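Local coordinates for protein HpuA (PDB 5EC6) that acts as an outer-membrane lipoprotein receptor that binds haemoglobin, probably as a first step in taking iron from the host, at residues I71-Q74 and A75-G78; P59-P62 and G63-L66; R99-P102 and N103-M107. All coordinates share one frame; numbering follows the deposited sequence.

Contacts 1 and 2 hold opposite ends of one element, strand 65-74: contact 2 is the turn that leads into it and contact 1 the turn that leaves it, with centres about 28 Å apart. Contact 2 lies on the surface, its centre about 34 Å from the centre of the chain, and joins a single backbone hydrogen bond to apolar side-chain packing. Contacts 1 and 3, each centred about 16 Å from that point, are partly buried and mix a ring with polar groups. In contact 1 an amide side chain donates to a turn carbonyl. Contact 3, on strands 99-100 and 104-109, has a water between Leu101 O and Asn103 OD1, and a histidine ring close to a proline carbonyl.

Contact 1 of 3, residues I71-Q74 and A75-G78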
ATOM      1  N   ILE A  71      -5.932  11.970  -5.485  1.00 16.81           N
ATOM      2  CA  ILE A  71      -4.914  11.151  -6.152  1.00 16.77           C
ATOM      3  C   ILE A  71      -5.592  10.272  -7.170  1.00 16.16           C
ATOM      4  O   ILE A  71      -6.588   9.631  -6.848  1.00 17.17           O
ATOM      5  CB  ILE A  71      -4.210  10.203  -5.155  1.00 16.50           C
ATOM      6  CG1 ILE A  71      -3.524  10.950  -4.009  1.00 18.19           C
ATOM      7  CG2 ILE A  71      -3.231   9.284  -5.930  1.00 17.63           C
ATOM      8  CD1 ILE A  71      -2.248  11.646  -4.375  1.00 18.53           C
ATOM      9  N   LEU A  72      -5.064  10.261  -8.398  1.00 16.57           N
ATOM     10  CA  LEU A  72      -5.502   9.361  -9.446  1.00 17.15           C
ATOM     11  C   LEU A  72      -4.384   8.355  -9.725  1.00 17.68           C
ATOM     12  O   LEU A  72      -3.217   8.670  -9.502  1.00 18.72           O
ATOM     13  CB  LEU A  72      -5.823  10.122 -10.735  1.00 17.58           C
ATOM     14  CG  LEU A  72      -6.856  11.244 -10.629  1.00 18.65           C
ATOM     15  CD1 LEU A  72      -7.016  11.991 -11.971  1.00 19.33           C
ATOM     16  CD2 LEU A  72      -8.149  10.649 -10.144  1.00 20.27           C
ATOM     17  N   TYR A  73      -4.780   7.187 -10.206  1.00 17.78           N
ATOM     18  CA  TYR A  73      -3.851   6.155 -10.651  1.00 18.49           C
ATOM     19  C   TYR A  73      -3.653   6.351 -12.154  1.00 20.21           C
ATOM     20  O   TYR A  73      -4.610   6.282 -12.908  1.00 19.17           O
ATOM     21  CB  TYR A  73      -4.390   4.753 -10.319  1.00 18.56           C
ATOM     22  CG  TYR A  73      -3.542   3.677 -10.952  1.00 18.01           C
ATOM     23  CD1 TYR A  73      -2.281   3.395 -10.486  1.00 17.87           C
ATOM     24  CD2 TYR A  73      -3.987   3.017 -12.067  1.00 17.55           C
ATOM     25  CE1 TYR A  73      -1.483   2.439 -11.111  1.00 18.33           C
ATOM     26  CE2 TYR A  73      -3.201   2.076 -12.696  1.00 18.71           C
ATOM     27  CZ  TYR A  73      -1.961   1.793 -12.221  1.00 19.24           C
ATOM     28  OH  TYR A  73      -1.188   0.838 -12.877  1.00 18.76           O
ATOM     29  N   GLN A  74      -2.420   6.582 -12.591  1.00 17.53           N
ATOM     30  CA  GLN A  74      -2.092   6.563 -14.043  1.00 19.11           C
ATOM     31  C   GLN A  74      -1.556   5.160 -14.428  1.00 20.54           C
ATOM     32  O   GLN A  74      -0.504   4.711 -13.937  1.00 20.14           O
ATOM     33  CB  GLN A  74      -1.062   7.630 -14.414  1.00 21.15           C
ATOM     34  CG  GLN A  74      -0.959   7.764 -15.918  1.00 21.45           C
ATOM     35  CD  GLN A  74       0.068   8.747 -16.401  1.00 22.69           C
ATOM     36  OE1 GLN A  74       1.067   9.019 -15.759  1.00 23.93           O
ATOM     37  NE2 GLN A  74      -0.213   9.342 -17.551  1.00 24.56           N
ATOM     38  N   ALA A  75      -2.290   4.498 -15.304  1.00 19.82           N
ATOM     39  CA  ALA A  75      -1.935   3.155 -15.726  1.00 19.31           C
ATOM     40  C   ALA A  75      -0.742   3.221 -16.671  1.00 19.74           C
ATOM     41  O   ALA A  75      -0.407   4.274 -17.175  1.00 20.23           O
ATOM     42  CB  ALA A  75      -3.143   2.529 -16.355  1.00 18.95           C
ATOM     43  N   PRO A  76      -0.096   2.063 -16.920  1.00 20.11           N
ATOM     44  CA  PRO A  76       1.021   2.002 -17.870  1.00 21.48           C
ATOM     45  C   PRO A  76       0.695   2.483 -19.276  1.00 21.90           C
ATOM     46  O   PRO A  76       1.620   2.899 -19.984  1.00 24.49           O
ATOM     47  CB  PRO A  76       1.390   0.521 -17.886  1.00 21.17           C
ATOM     48  CG  PRO A  76       0.919  -0.025 -16.571  1.00 20.06           C
ATOM     49  CD  PRO A  76      -0.375   0.746 -16.306  1.00 19.68           C
ATOM     50  N   ASP A  77      -0.581   2.452 -19.658  1.00 20.92           N
ATOM     51  CA  ASP A  77      -1.014   2.969 -20.957  1.00 22.73           C
ATOM     52  C   ASP A  77      -1.267   4.451 -20.979  1.00 23.70           C
ATOM     53  O   ASP A  77      -1.721   4.984 -21.984  1.00 24.72           O
ATOM     54  CB  ASP A  77      -2.240   2.164 -21.483  1.00 23.00           C
ATOM     55  CG  ASP A  77      -3.518   2.340 -20.643  1.00 23.17           C
ATOM     56  OD1 ASP A  77      -3.507   3.165 -19.656  1.00 21.50           O
ATOM     57  OD2 ASP A  77      -4.529   1.635 -20.951  1.00 22.98           O
ATOM     58  N   GLY A  78      -1.049   5.132 -19.856  1.00 21.42           N
ATOM     59  CA  GLY A  78      -1.175   6.569 -19.803  1.00 22.81           C
ATOM     60  C   GLY A  78      -2.567   7.040 -19.328  1.00 21.99           C
ATOM     61  O   GLY A  78      -2.747   8.259 -19.071  1.00 22.84           O
TER
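With chi1 at 172°, the ring of Tyr73 turns from its own backbone N to the side of its carbonyl carbon, where the chain continues into Ala75 and Pro76. Gln74 makes the same choice at chi1 -169° and stays extended beyond CG, which carries its amide across to Gly78. Despite the shared torsion, the two meet the loop differently. Tyr73 brings the CE2 side of its ring up obliquely to Ala75, with CE2 3.5 Å from Ala75 CA and 3.7 Å from Ala75 CB. Farther out, Tyr73 OH lies 3.5 Å from Pro76 CD. Gln74 instead makes a directed bond: NE2 donates to Gly78 O at 3.1 Å, nearly straight at 171° at the hydrogen. The acceptor lies in the plane of the Gln74 amide, but the nitrogen stands above the plane of the Gly78 carbonyl, not on a lone pair.

Residues 75-78 form a type I beta turn, closed by Gly78 N donating to Ala75 O at 2.9 Å, within the connection of a beta hairpin that pairs strand 65-74 with strand 80-81. Gly78 has positive phi, and at its backbone angles a CB would press on the carbonyl O of Asp77. Asp77 OD1 accepts from Lys79 N, an Asx turn that carries the chain on toward the second strand. The amide of Gln74 is held at both ends, because OE1 is hydrogen-bonded to Lys50 NZ on the neighbouring strand 48-57; this should fix which way the amide is flipped. Tyr73 is buried, its ring stacked with that of Phe151 of strand 148-154, and Trp141 of strand 136-142 touches Tyr73, Ala75, Pro76 and Asp77, so the hairpin end lies against two strands outside its own four-stranded sheet.

Contact 2 of 3, residues P59-P62 and G63-L66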
ATOM      1  N   PRO A  59     -23.459  19.004  -5.859  1.00 18.30           N
ATOM      2  CA  PRO A  59     -24.758  18.361  -6.079  1.00 18.60           C
ATOM      3  C   PRO A  59     -25.927  19.087  -5.478  1.00 17.67           C
ATOM      4  O   PRO A  59     -27.060  18.666  -5.755  1.00 18.53           O
ATOM      5  CB  PRO A  59     -24.612  16.998  -5.383  1.00 20.04           C
ATOM      6  CG  PRO A  59     -23.144  16.776  -5.279  1.00 21.15           C
ATOM      7  CD  PRO A  59     -22.590  18.128  -5.049  1.00 20.45           C
ATOM      8  N   TYR A  60     -25.646  20.035  -4.573  1.00 17.67           N
ATOM      9  CA  TYR A  60     -26.671  20.581  -3.650  1.00 17.34           C
ATOM     10  C   TYR A  60     -26.929  22.048  -3.768  1.00 18.77           C
ATOM     11  O   TYR A  60     -28.068  22.507  -3.557  1.00 18.14           O
ATOM     12  CB  TYR A  60     -26.291  20.242  -2.196  1.00 17.18           C
ATOM     13  CG  TYR A  60     -26.005  18.776  -2.056  1.00 17.72           C
ATOM     14  CD1 TYR A  60     -27.009  17.825  -2.282  1.00 19.55           C
ATOM     15  CD2 TYR A  60     -24.717  18.331  -1.767  1.00 19.53           C
ATOM     16  CE1 TYR A  60     -26.742  16.476  -2.182  1.00 20.70           C
ATOM     17  CE2 TYR A  60     -24.438  16.989  -1.674  1.00 21.27           C
ATOM     18  CZ  TYR A  60     -25.455  16.069  -1.897  1.00 21.55           C
ATOM     19  OH  TYR A  60     -25.181  14.726  -1.848  1.00 25.15           O
ATOM     20  N   ILE A  61     -25.921  22.836  -4.123  1.00 17.39           N
ATOM     21  CA  ILE A  61     -26.005  24.302  -4.134  1.00 17.21           C
ATOM     22  C   ILE A  61     -25.769  24.813  -5.561  1.00 18.06           C
ATOM     23  O   ILE A  61     -24.691  24.601  -6.152  1.00 17.52           O
ATOM     24  CB  ILE A  61     -24.954  24.933  -3.190  1.00 17.90           C
ATOM     25  CG1 ILE A  61     -25.034  24.378  -1.758  1.00 20.94           C
ATOM     26  CG2 ILE A  61     -25.108  26.445  -3.201  1.00 18.18           C
ATOM     27  CD1 ILE A  61     -26.374  24.508  -1.070  1.00 21.49           C
ATOM     28  N   PRO A  62     -26.749  25.501  -6.156  1.00 17.41           N
ATOM     29  CA  PRO A  62     -26.582  25.969  -7.505  1.00 17.28           C
ATOM     30  C   PRO A  62     -25.357  26.838  -7.699  1.00 18.21           C
ATOM     31  O   PRO A  62     -25.075  27.705  -6.910  1.00 18.18           O
ATOM     32  CB  PRO A  62     -27.872  26.767  -7.763  1.00 17.58           C
ATOM     33  CG  PRO A  62     -28.872  26.191  -6.797  1.00 17.97           C
ATOM     34  CD  PRO A  62     -28.064  25.858  -5.585  1.00 18.66           C
ATOM     35  N   GLY A  63     -24.642  26.593  -8.793  1.00 18.79           N
ATOM     36  CA  GLY A  63     -23.529  27.428  -9.162  1.00 20.59           C
ATOM     37  C   GLY A  63     -22.240  27.220  -8.353  1.00 21.08           C
ATOM     38  O   GLY A  63     -21.205  27.799  -8.697  1.00 22.21           O
ATOM     39  N   LEU A  64     -22.300  26.440  -7.282  1.00 19.52           N
ATOM     40  CA  LEU A  64     -21.170  26.324  -6.364  1.00 19.64           C
ATOM     41  C   LEU A  64     -20.219  25.270  -6.926  1.00 18.67           C
ATOM     42  O   LEU A  64     -20.629  24.152  -7.276  1.00 18.31           O
ATOM     43  CB  LEU A  64     -21.641  25.907  -4.981  1.00 18.86           C
ATOM     44  CG  LEU A  64     -20.618  25.772  -3.851  1.00 20.20           C
ATOM     45  CD1 LEU A  64     -20.015  27.139  -3.567  1.00 22.25           C
ATOM     46  CD2 LEU A  64     -21.186  25.141  -2.576  1.00 21.65           C
ATOM     47  N   MET A  65     -18.964  25.657  -7.017  1.00 19.16           N
ATOM     48  CA  MET A  65     -17.885  24.726  -7.437  1.00 20.56           C
ATOM     49  C   MET A  65     -17.054  24.328  -6.213  1.00 18.77           C
ATOM     50  O   MET A  65     -16.635  25.184  -5.403  1.00 21.85           O
ATOM     51  CB  MET A  65     -17.025  25.445  -8.469  1.00 22.00           C
ATOM     52  CG  MET A  65     -17.784  25.931  -9.699  1.00 24.92           C
ATOM     53  SD  MET A  65     -18.700  24.676 -10.550  1.00 26.32           S
ATOM     54  CE  MET A  65     -17.365  23.552 -11.007  1.00 32.34           C
ATOM     55  N   LEU A  66     -16.833  23.021  -6.089  1.00 18.59           N
ATOM     56  CA  LEU A  66     -16.123  22.431  -4.985  1.00 19.30           C
ATOM     57  C   LEU A  66     -14.734  21.966  -5.487  1.00 20.50           C
ATOM     58  O   LEU A  66     -14.663  21.181  -6.421  1.00 21.28           O
ATOM     59  CB  LEU A  66     -16.893  21.230  -4.468  1.00 20.33           C
ATOM     60  CG  LEU A  66     -18.368  21.498  -4.070  1.00 21.04           C
ATOM     61  CD1 LEU A  66     -19.062  20.225  -3.728  1.00 22.42           C
ATOM     62  CD2 LEU A  66     -18.432  22.527  -2.940  1.00 21.99           C
TER
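This is a surface turn, Ile61 to Leu64, at the tip of the hairpin formed by antiparallel strands 48-57 and 65-74. The type II beta turn is closed by Leu64 N donating to Ile61 O at 3.2 Å, with an N-H...O angle of 163°. Pro62 and Gly63 take the two corners; Gly63 has positive phi, as is usual at the third position of a type II turn.

On one side of the turn the flanking side chains lie next to each other and point the same way. Leu64 CG is anti to its backbone N (chi1 -178°), and from there CD2 comes 3.8 Å from Ile61 CB and 4.0 Å from Ile61 CG1. Nearer the backbone, Ile61 CG2 approaches Leu64 CB at 3.9 Å. The beta-branched side chain thus meets leucine with its root and both its branches. A looser apolar contact follows on the strand side, where Pro59 CD is 4.3 Å from Leu66 CD1. Within the loop, Pro59 CB sits over the centre of the Tyr60 ring, 3.6 Å above its plane.

Ser58 ties the base of the loop: its OG accepts from Tyr60 N and Ile61 N, and its backbone pairs with that of Leu64. Because residues 59-64 are exposed and touch a crystal neighbour, crystal packing may influence their rotamers. The chemistry, one backbone bond flanked by exposed aliphatic groups, implies a turn set by that bond and by the positive phi of Gly63, to which the side chains of Ile61 and Leu64 add dispersion contacts only.

Contact 3 of 3, residues R99-P102 and N103-M107; sequences RVLP and NSHPM
The amide end of Asn103 comes back toward Leu101 O, bridged by a water, at the bend between strands 99-100 and 104-109, part of one antiparallel course: Arg99 and Leu101 pair with Thr196 and Tyr194, Asn103 and His105 with Thr191 and Ala189. The residue numbers of these pairs sum to 295 before the bend and 294 after it, a shift of one residue in the pairing. From Asn103 CA, CB leads away from residues 99-102; chi1 of -60° then turns CG beside the backbone N, and OD1 ends 3.4 Å from Leu101 O. Both are acceptors, so they do not bond directly; a water sits 2.7 Å from Leu101 O and 2.7 Å from Asn103 OD1 and can donate to each, although other acceptors compete for its protons.

On the strand that follows, His105 places its imidazole near Pro102 O, which approaches the ring obliquely, 2.8 Å from His105 NE2. That nitrogen is hydrogen-bonded to Thr191 OG1, and ND1 to Ile90 N, which together fix the ring's rotation. Leu101 crosses it at about a right angle, its CD1 at the ring edge, 4.2 Å from His105 CE1.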
ATOM      1  N   ARG A  99     -13.321 -10.971  11.760  1.00 37.41           N
ATOM      2  CA  ARG A  99     -13.157 -10.274  10.485  1.00 35.07           C
ATOM      3  C   ARG A  99     -12.215 -11.096   9.627  1.00 32.90           C
ATOM      4  O   ARG A  99     -11.064 -11.326  10.001  1.00 31.96           O
ATOM      5  CB  ARG A  99     -12.588  -8.899  10.726  1.00 39.52           C
ATOM      6  CG  ARG A  99     -13.529  -7.938  11.431  1.00 42.70           C
ATOM      7  CD  ARG A  99     -14.583  -7.387  10.489  1.00 49.16           C
ATOM      8  NE  ARG A  99     -15.437  -6.409  11.167  1.00 57.09           N
ATOM      9  CZ  ARG A  99     -16.391  -6.708  12.056  1.00 62.72           C
ATOM     10  NH1 ARG A  99     -16.663  -7.972  12.388  1.00 60.95           N
ATOM     11  NH2 ARG A  99     -17.092  -5.726  12.616  1.00 67.93           N
ATOM     12  N   VAL A 100     -12.707 -11.603   8.516  1.00 29.92           N
ATOM     13  CA  VAL A 100     -11.876 -12.396   7.629  1.00 29.89           C
ATOM     14  C   VAL A 100     -11.824 -11.669   6.277  1.00 31.70           C
ATOM     15  O   VAL A 100     -12.862 -11.367   5.685  1.00 28.42           O
ATOM     16  CB  VAL A 100     -12.416 -13.815   7.438  1.00 32.18           C
ATOM     17  CG1 VAL A 100     -11.567 -14.593   6.454  1.00 33.53           C
ATOM     18  CG2 VAL A 100     -12.483 -14.570   8.776  1.00 35.04           C
ATOM     19  N   LEU A 101     -10.614 -11.430   5.778  1.00 25.17           N
ATOM     20  CA  LEU A 101     -10.464 -10.930   4.422  1.00 24.44           C
ATOM     21  C   LEU A 101     -10.585 -12.075   3.452  1.00 22.61           C
ATOM     22  O   LEU A 101      -9.869 -13.099   3.543  1.00 25.54           O
ATOM     23  CB  LEU A 101      -9.113 -10.200   4.261  1.00 23.22           C
ATOM     24  CG  LEU A 101      -8.913  -9.454   2.953  1.00 23.66           C
ATOM     25  CD1 LEU A 101      -9.895  -8.270   2.823  1.00 23.92           C
ATOM     26  CD2 LEU A 101      -7.453  -8.975   2.805  1.00 24.25           C
ATOM     27  N   PRO A 102     -11.511 -11.967   2.473  1.00 22.74           N
ATOM     28  CA  PRO A 102     -11.552 -13.041   1.471  1.00 24.05           C
ATOM     29  C   PRO A 102     -10.223 -13.125   0.707  1.00 21.82           C
ATOM     30  O   PRO A 102      -9.568 -12.090   0.562  1.00 23.97           O
ATOM     31  CB  PRO A 102     -12.662 -12.597   0.537  1.00 26.34           C
ATOM     32  CG  PRO A 102     -13.493 -11.650   1.333  1.00 27.17           C
ATOM     33  CD  PRO A 102     -12.533 -10.937   2.244  1.00 24.81           C
ATOM     34  N   ASN A 103      -9.824 -14.300   0.267  1.00 23.32           N
ATOM     35  CA  ASN A 103      -8.534 -14.457  -0.405  1.00 21.58           C
ATOM     36  C   ASN A 103      -8.541 -14.235  -1.909  1.00 21.70           C
ATOM     37  O   ASN A 103      -7.484 -14.263  -2.536  1.00 21.25           O
ATOM     38  CB  ASN A 103      -7.915 -15.801  -0.091  1.00 21.65           C
ATOM     39  CG  ASN A 103      -7.665 -16.005   1.391  1.00 22.50           C
ATOM     40  OD1 ASN A 103      -7.452 -15.078   2.149  1.00 22.99           O
ATOM     41  ND2 ASN A 103      -7.649 -17.250   1.789  1.00 26.15           N
ATOM     42  N   SER A 104      -9.730 -14.024  -2.497  1.00 21.94           N
ATOM     43  CA  SER A 104      -9.886 -13.801  -3.935  1.00 22.99           C
ATOM     44  C   SER A 104     -10.925 -12.721  -4.137  1.00 21.27           C
ATOM     45  O   SER A 104     -11.925 -12.663  -3.380  1.00 25.86           O
ATOM     46  CB  SER A 104     -10.336 -15.102  -4.622  1.00 25.91           C
ATOM     47  OG  SER A 104     -10.393 -14.941  -6.017  1.00 29.94           O
ATOM     48  N   HIS A 105     -10.699 -11.854  -5.125  1.00 21.88           N
ATOM     49  CA  HIS A 105     -11.508 -10.664  -5.371  1.00 21.57           C
ATOM     50  C   HIS A 105     -11.605 -10.394  -6.861  1.00 22.19           C
ATOM     51  O   HIS A 105     -10.642 -10.557  -7.604  1.00 22.24           O
ATOM     52  CB  HIS A 105     -10.952  -9.407  -4.689  1.00 23.72           C
ATOM     53  CG  HIS A 105     -10.413  -9.650  -3.324  1.00 21.66           C
ATOM     54  ND1 HIS A 105     -11.033  -9.179  -2.200  1.00 21.77           N
ATOM     55  CD2 HIS A 105      -9.278 -10.259  -2.903  1.00 20.23           C
ATOM     56  CE1 HIS A 105     -10.342  -9.531  -1.135  1.00 21.44           C
ATOM     57  NE2 HIS A 105      -9.278 -10.203  -1.537  1.00 20.44           N
ATOM     58  N   PRO A 106     -12.796 -10.008  -7.337  1.00 22.25           N
ATOM     59  CA  PRO A 106     -12.888  -9.589  -8.728  1.00 22.82           C
ATOM     60  C   PRO A 106     -12.221  -8.218  -8.973  1.00 21.36           C
ATOM     61  O   PRO A 106     -12.304  -7.345  -8.124  1.00 23.18           O
ATOM     62  CB  PRO A 106     -14.421  -9.475  -8.931  1.00 23.09           C
ATOM     63  CG  PRO A 106     -14.949  -9.069  -7.604  1.00 24.64           C
ATOM     64  CD  PRO A 106     -14.065  -9.810  -6.603  1.00 24.19           C
ATOM     65  N   MET A 107     -11.575  -8.042 -10.112  1.00 20.41           N
ATOM     66  CA  MET A 107     -11.031  -6.760 -10.510  1.00 21.68           C
ATOM     67  C   MET A 107     -12.060  -6.024 -11.350  1.00 24.85           C
ATOM     68  O   MET A 107     -12.866  -6.662 -12.057  1.00 26.87           O
ATOM     69  CB  MET A 107      -9.768  -6.973 -11.319  1.00 23.59           C
ATOM     70  CG  MET A 107      -8.707  -7.776 -10.559  1.00 22.48           C
ATOM     71  SD  MET A 107      -7.164  -8.030 -11.474  1.00 25.45           S
ATOM     72  CE  MET A 107      -6.440  -6.413 -11.508  1.00 23.62           C
TER
HETATM   73  O   HOH W   1      -7.917 -14.442   4.780  1.00 22.00           O